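Local coordinates for Mll7089 protein (PDB 2OZ8) that is of unknown function but probably binds magnesium and may act as a hydro-lyase of the enolase superfamily, at residues E37-S40 / E44-L47; N131-Y136 / A302-A307; T208-I213 / H240-T245. One frame throughout, in Å; residues are numbered along the deposited sequence.

Contact 1 (E37-S40 / E44-L47); sequences ELVS and EVGL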
# COMPACT_ATOMS: atom_id res chain seq x y z
N GLU A 37 -8.58 -48.23 -3.22
CA GLU A 37 -8.12 -48.82 -4.47
C GLU A 37 -9.13 -48.49 -5.53
O GLU A 37 -10.35 -48.69 -5.33
CB GLU A 37 -7.91 -50.30 -4.36
CG GLU A 37 -6.60 -50.72 -3.69
CD GLU A 37 -6.57 -52.23 -3.42
OE1 GLU A 37 -5.61 -52.90 -3.83
OE2 GLU A 37 -7.52 -52.73 -2.80
N LEU A 38 -8.63 -47.91 -6.61
CA LEU A 38 -9.48 -47.53 -7.73
C LEU A 38 -9.13 -48.44 -8.90
O LEU A 38 -7.99 -48.44 -9.35
CB LEU A 38 -9.32 -46.05 -8.07
CG LEU A 38 -9.64 -45.00 -7.00
CD1 LEU A 38 -9.26 -43.55 -7.46
CD2 LEU A 38 -11.09 -45.12 -6.52
N VAL A 39 -10.11 -49.22 -9.35
CA VAL A 39 -9.92 -50.25 -10.38
C VAL A 39 -10.50 -49.77 -11.68
O VAL A 39 -11.64 -49.33 -11.71
CB VAL A 39 -10.62 -51.60 -9.99
CG1 VAL A 39 -10.14 -52.72 -10.86
CG2 VAL A 39 -10.36 -51.97 -8.49
N SER A 40 -9.70 -49.83 -12.75
CA SER A 40 -10.26 -49.54 -14.08
C SER A 40 -10.67 -50.82 -14.79
O SER A 40 -10.44 -51.92 -14.29
CB SER A 40 -9.32 -48.69 -14.94
OG SER A 40 -8.41 -49.49 -15.67
N GLU A 44 -6.09 -52.52 -14.13
CA GLU A 44 -5.10 -51.77 -13.37
C GLU A 44 -5.76 -51.10 -12.18
O GLU A 44 -6.94 -50.72 -12.22
CB GLU A 44 -4.32 -50.76 -14.22
CG GLU A 44 -3.38 -51.38 -15.28
CD GLU A 44 -2.04 -51.94 -14.75
OE1 GLU A 44 -1.78 -51.97 -13.53
OE2 GLU A 44 -1.20 -52.37 -15.57
N VAL A 45 -4.99 -51.02 -11.10
CA VAL A 45 -5.49 -50.52 -9.84
C VAL A 45 -4.61 -49.35 -9.44
O VAL A 45 -3.38 -49.42 -9.57
CB VAL A 45 -5.44 -51.61 -8.74
CG1 VAL A 45 -5.86 -51.06 -7.41
CG2 VAL A 45 -6.35 -52.81 -9.12
N GLY A 46 -5.25 -48.28 -8.99
CA GLY A 46 -4.57 -47.21 -8.30
C GLY A 46 -4.81 -47.25 -6.80
O GLY A 46 -5.93 -47.48 -6.31
N LEU A 47 -3.74 -46.98 -6.07
CA LEU A 47 -3.82 -47.02 -4.64
C LEU A 47 -3.52 -45.63 -3.99
O LEU A 47 -2.58 -44.93 -4.37
CB LEU A 47 -2.86 -48.12 -4.16
CG LEU A 47 -2.45 -48.20 -2.69
CD1 LEU A 47 -3.60 -48.79 -1.85
CD2 LEU A 47 -1.10 -48.97 -2.54
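Val45 places its two methyls between Glu37 and Val39, all three on one face of an antiparallel strand pair. With CG1 anti to the backbone N (chi1 176°), Val45 turns that methyl to the aliphatic stem of Glu37, where CG1 lies 3.8 Å from Glu37 CB and equally close to its CG. The other branch, Val45 CG2, lies alongside Val39 CG2 at 4.1 Å, the two valines pointing the same way. Glu37 runs extended beyond CG; Leu47 CD1 closes on Glu37 CG at 4.0 Å, while the carboxylate goes on to salt bridges with Arg9 and Arg355. Shortened to an alanine here, the residue would probably open a gap beside the Glu37 stem and deprive Val39 CG2 of its partner across the pair. The strands form a β-hairpin of the N-terminal antiparallel sheet, the part that caps the barrel in enolase-superfamily proteins. Leu38 and Gly46 make the hydrogen-bonded pair: Leu38 N to Gly46 O and Gly46 N to Leu38 O are both 2.8 Å. Nearer the turn, Ser40 N bonds to Glu44 O at 2.9 Å, and the Ser40 hydroxyl bonds to Glu117. On the face of Leu38, Gly46 has no side chain, and Leu38 packs on Ala109 and Leu110 of helix 103-118.

Contact 2 (N131-Y136 / A302-A307); sequences NRVKAY and AGVHMA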
# COMPACT_ATOMS: atom_id res chain seq x y z
N ASN A 131 15.81 -39.05 -10.50
CA ASN A 131 15.11 -40.10 -9.84
C ASN A 131 15.36 -40.12 -8.35
O ASN A 131 14.96 -41.05 -7.66
CB ASN A 131 15.34 -41.45 -10.55
CG ASN A 131 16.53 -42.21 -10.02
OD1 ASN A 131 17.59 -41.63 -9.74
ND2 ASN A 131 16.36 -43.54 -9.87
N ARG A 132 16.02 -39.08 -7.83
CA ARG A 132 16.25 -39.06 -6.41
C ARG A 132 16.23 -37.69 -5.78
O ARG A 132 16.45 -36.67 -6.44
CB ARG A 132 17.54 -39.78 -6.05
CG ARG A 132 18.74 -38.97 -6.21
CD ARG A 132 19.95 -39.74 -5.93
NE ARG A 132 21.10 -38.87 -6.11
CZ ARG A 132 22.33 -39.20 -5.77
NH1 ARG A 132 22.55 -40.42 -5.24
NH2 ARG A 132 23.33 -38.34 -5.95
N VAL A 133 15.96 -37.70 -4.47
CA VAL A 133 15.92 -36.51 -3.65
C VAL A 133 16.52 -36.79 -2.28
O VAL A 133 16.40 -37.88 -1.76
CB VAL A 133 14.46 -36.03 -3.52
CG1 VAL A 133 13.60 -36.99 -2.75
CG2 VAL A 133 14.43 -34.62 -2.97
N LYS A 134 17.19 -35.82 -1.70
CA LYS A 134 17.63 -35.92 -0.29
C LYS A 134 16.50 -36.10 0.68
O LYS A 134 15.43 -35.45 0.58
CB LYS A 134 18.35 -34.64 0.10
CG LYS A 134 19.57 -34.38 -0.77
CD LYS A 134 20.39 -33.23 -0.22
CE LYS A 134 20.31 -32.09 -1.14
NZ LYS A 134 21.34 -31.10 -0.71
N ALA A 135 16.74 -36.94 1.66
CA ALA A 135 15.74 -37.22 2.66
C ALA A 135 16.30 -36.76 4.00
O ALA A 135 17.48 -36.90 4.24
CB ALA A 135 15.40 -38.73 2.67
N TYR A 136 15.48 -36.17 4.86
CA TYR A 136 15.97 -35.80 6.17
C TYR A 136 15.23 -36.62 7.20
O TYR A 136 14.13 -37.09 6.93
CB TYR A 136 15.85 -34.30 6.45
CG TYR A 136 14.46 -33.73 6.46
CD1 TYR A 136 13.75 -33.66 7.63
CD2 TYR A 136 13.89 -33.20 5.32
CE1 TYR A 136 12.50 -33.09 7.68
CE2 TYR A 136 12.61 -32.60 5.34
CZ TYR A 136 11.93 -32.56 6.54
OH TYR A 136 10.68 -32.04 6.67
N ALA A 302 4.92 -41.86 -0.90
CA ALA A 302 4.38 -41.58 -2.22
C ALA A 302 4.87 -40.23 -2.83
O ALA A 302 5.13 -40.14 -4.06
CB ALA A 302 2.84 -41.60 -2.14
N GLY A 303 5.02 -39.20 -1.99
CA GLY A 303 5.40 -37.88 -2.47
C GLY A 303 6.79 -37.89 -3.06
O GLY A 303 7.25 -36.87 -3.55
N VAL A 304 7.49 -39.03 -3.00
CA VAL A 304 8.81 -39.10 -3.64
C VAL A 304 8.80 -38.65 -5.12
O VAL A 304 9.74 -38.05 -5.64
CB VAL A 304 9.50 -40.51 -3.42
CG1 VAL A 304 8.80 -41.66 -4.21
CG2 VAL A 304 11.00 -40.43 -3.73
N HIS A 305 7.67 -38.88 -5.78
CA HIS A 305 7.56 -38.65 -7.20
C HIS A 305 7.43 -37.18 -7.56
O HIS A 305 8.01 -36.76 -8.55
CB HIS A 305 6.41 -39.46 -7.74
CG HIS A 305 6.64 -40.93 -7.64
ND1 HIS A 305 7.33 -41.63 -8.60
CD2 HIS A 305 6.30 -41.82 -6.68
CE1 HIS A 305 7.41 -42.90 -8.23
NE2 HIS A 305 6.79 -43.04 -7.07
N MET A 306 6.67 -36.42 -6.78
CA MET A 306 6.62 -34.97 -6.94
C MET A 306 7.93 -34.37 -6.47
O MET A 306 8.38 -33.40 -7.01
CB MET A 306 5.41 -34.35 -6.19
CG MET A 306 4.05 -35.01 -6.56
SD MET A 306 3.52 -36.51 -5.66
CE MET A 306 3.16 -35.57 -4.18
N ALA A 307 8.55 -34.96 -5.45
CA ALA A 307 9.79 -34.37 -4.93
C ALA A 307 10.85 -34.38 -6.00
O ALA A 307 11.51 -33.38 -6.20
CB ALA A 307 10.30 -35.06 -3.65
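A small, wholly apolar contact joins Val133, on the first strand of the barrel domain, to Val304 and Ala307 on the short helix 304-309. No hydrogen bond crosses it, and it buries just 120 Å² of surface. Val133 CG1 does most of the touching: it lies 3.9 Å from Ala307 CB and, more loosely, 4.4 Å from Val304 CG2. The torsion of Val133 (chi1 67°) sets CG1 between the backbone N and the carbonyl carbon and CG2 anti to the N; from there CG2 also faces Ala307 CB, at 4.2 Å, so the two methyls straddle the small alanine side chain. Val304 and Ala307 are three residues apart and present their side chains to Val133 from successive turns; the helix is under way by Ala307 N, which bonds to Gly303 O at 3.0 Å. The barrel is the modified TIM barrel of the enolase superfamily, and helix 304-309 follows its strand 293-295 and precedes strand 313-318, next to which strand 132-138 runs parallel. With only a methyl on Ala307, the backbones come close here, Val133 CA lying 6.6 Å from Ala307 CA. Leu316 and Ala338 also pack on Val133, and Ala338 touches Val304 as well.

Contact 3 (T208-I213 / H240-T245); sequences TKLVAI and HAVTWT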
# COMPACT_ATOMS: atom_id res chain seq x y z
N THR A 208 13.25 -14.10 19.09
CA THR A 208 14.23 -14.09 20.19
C THR A 208 14.73 -15.48 20.52
O THR A 208 15.87 -15.65 20.88
CB THR A 208 13.69 -13.39 21.47
OG1 THR A 208 12.62 -14.16 22.01
CG2 THR A 208 13.16 -11.98 21.13
N LYS A 209 13.88 -16.49 20.35
CA LYS A 209 14.32 -17.89 20.46
C LYS A 209 15.28 -18.31 19.34
O LYS A 209 16.31 -18.94 19.60
CB LYS A 209 13.09 -18.80 20.59
CG LYS A 209 12.49 -18.60 22.00
CD LYS A 209 11.34 -19.45 22.31
CE LYS A 209 10.74 -19.00 23.60
NZ LYS A 209 9.72 -19.97 24.08
N LEU A 210 14.99 -17.92 18.11
CA LEU A 210 15.95 -18.14 17.03
C LEU A 210 17.29 -17.46 17.29
O LEU A 210 18.37 -18.04 17.01
CB LEU A 210 15.35 -17.72 15.68
CG LEU A 210 14.18 -18.64 15.27
CD1 LEU A 210 13.34 -18.08 14.15
CD2 LEU A 210 14.69 -20.06 14.98
N VAL A 211 17.27 -16.27 17.87
CA VAL A 211 18.54 -15.60 18.20
C VAL A 211 19.31 -16.39 19.29
O VAL A 211 20.51 -16.65 19.14
CB VAL A 211 18.28 -14.13 18.66
CG1 VAL A 211 19.54 -13.53 19.35
CG2 VAL A 211 17.77 -13.27 17.49
N ALA A 212 18.59 -16.83 20.33
CA ALA A 212 19.19 -17.53 21.43
C ALA A 212 19.81 -18.82 20.96
O ALA A 212 20.96 -19.13 21.32
CB ALA A 212 18.20 -17.79 22.50
N ILE A 213 19.08 -19.55 20.13
CA ILE A 213 19.57 -20.78 19.50
C ILE A 213 20.82 -20.55 18.68
O ILE A 213 21.73 -21.36 18.68
CB ILE A 213 18.47 -21.44 18.62
CG1 ILE A 213 17.36 -22.04 19.51
CG2 ILE A 213 19.07 -22.42 17.60
CD1 ILE A 213 16.02 -22.12 18.83
N HIS A 240 12.12 -11.14 7.18
CA HIS A 240 12.98 -9.98 7.04
C HIS A 240 14.10 -9.90 8.06
O HIS A 240 15.17 -9.40 7.71
CB HIS A 240 12.17 -8.70 7.04
CG HIS A 240 11.13 -8.64 5.97
ND1 HIS A 240 10.05 -7.77 6.02
CD2 HIS A 240 11.00 -9.32 4.79
CE1 HIS A 240 9.29 -7.95 4.95
NE2 HIS A 240 9.85 -8.87 4.18
N ALA A 241 13.91 -10.42 9.28
CA ALA A 241 14.86 -10.19 10.36
C ALA A 241 15.83 -11.32 10.55
O ALA A 241 16.96 -11.12 11.01
CB ALA A 241 14.12 -9.93 11.71
N VAL A 242 15.37 -12.52 10.22
CA VAL A 242 16.12 -13.76 10.41
C VAL A 242 16.95 -13.96 9.12
O VAL A 242 16.50 -14.57 8.12
CB VAL A 242 15.13 -14.94 10.70
CG1 VAL A 242 15.84 -16.21 10.85
CG2 VAL A 242 14.32 -14.67 11.96
N THR A 243 18.15 -13.43 9.13
CA THR A 243 18.97 -13.43 7.97
C THR A 243 19.86 -14.66 7.94
O THR A 243 20.59 -14.85 6.96
CB THR A 243 19.92 -12.19 8.03
OG1 THR A 243 20.66 -12.27 9.22
CG2 THR A 243 19.15 -10.90 8.06
N TRP A 244 19.85 -15.45 9.02
CA TRP A 244 20.75 -16.62 9.15
C TRP A 244 20.05 -17.99 8.89
O TRP A 244 20.70 -19.04 8.87
CB TRP A 244 21.46 -16.62 10.53
CG TRP A 244 20.48 -16.64 11.69
CD1 TRP A 244 20.00 -17.73 12.32
CD2 TRP A 244 19.81 -15.49 12.29
NE1 TRP A 244 19.07 -17.36 13.29
CE2 TRP A 244 18.94 -16.00 13.30
CE3 TRP A 244 19.89 -14.10 12.10
CZ2 TRP A 244 18.16 -15.17 14.12
CZ3 TRP A 244 19.07 -13.25 12.91
CH2 TRP A 244 18.23 -13.80 13.91
N THR A 245 18.73 -18.02 8.73
CA THR A 245 18.07 -19.28 8.47
C THR A 245 16.80 -19.04 7.72
O THR A 245 16.42 -17.88 7.56
CB THR A 245 17.81 -20.12 9.79
OG1 THR A 245 17.35 -21.40 9.43
CG2 THR A 245 16.75 -19.52 10.68
O HOH W 1 18.46 -19.68 14.91
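The backbones of Leu210 and Val242 approach no nearer than 7.9 Å between CA atoms, one in the middle of helix 203-215 and the other just where the chain leaves helix 232-241. Both helices are outer helices of the TIM-type barrel, and the stretch after Val242 leads into strand 246-249. Side chains and one water bridge the distance. Leu210 CD1 meets Val242 CG2 at 4.2 Å, the two side chains crossing at about a right angle. Trp244, with CG between its backbone N and carbonyl carbon (chi1 59°), swings its indole back over Val242, whose CG1 lies 4.0 Å above the ring plane, offset toward the rim. The six-membered part of the indole reaches the helix: Val211 CG2 comes to 3.6 Å from Trp244 CH2, and Leu210 CB to 4.1 Å from Trp244 CZ2. Leu207 and Arg214 of the same helix also touch the indole. A neighbouring subunit takes part too, its Lys204 bonding to Val242 O. Trp244 NE1 and Leu210 O, too far apart to bond directly, are joined by one water, which accepts from NE1 at 2.9 Å, in the ring plane, and donates to Leu210 O at 2.7 Å.

The three contacts run from the N-terminal sheet through the barrel to its outer helices. Contact 1 and contact 2 have centres 23 Å apart and nearest atoms about 7 Å apart; His346 spans that gap, its NE2 donating to Leu47 O and its backbone O accepting from His305 NE2. Contact 3 is 29 Å from contact 2 and 47 Å from contact 1, centre to centre, on the other side of the chain's centre from contact 1. In sequence it falls between the two halves of contact 2. Active sites of this superfamily lie at the C-terminal ends of the barrel strands; contact 2 instead engages the beginning of strand 132-138, and contact 3 borders neighbouring subunits.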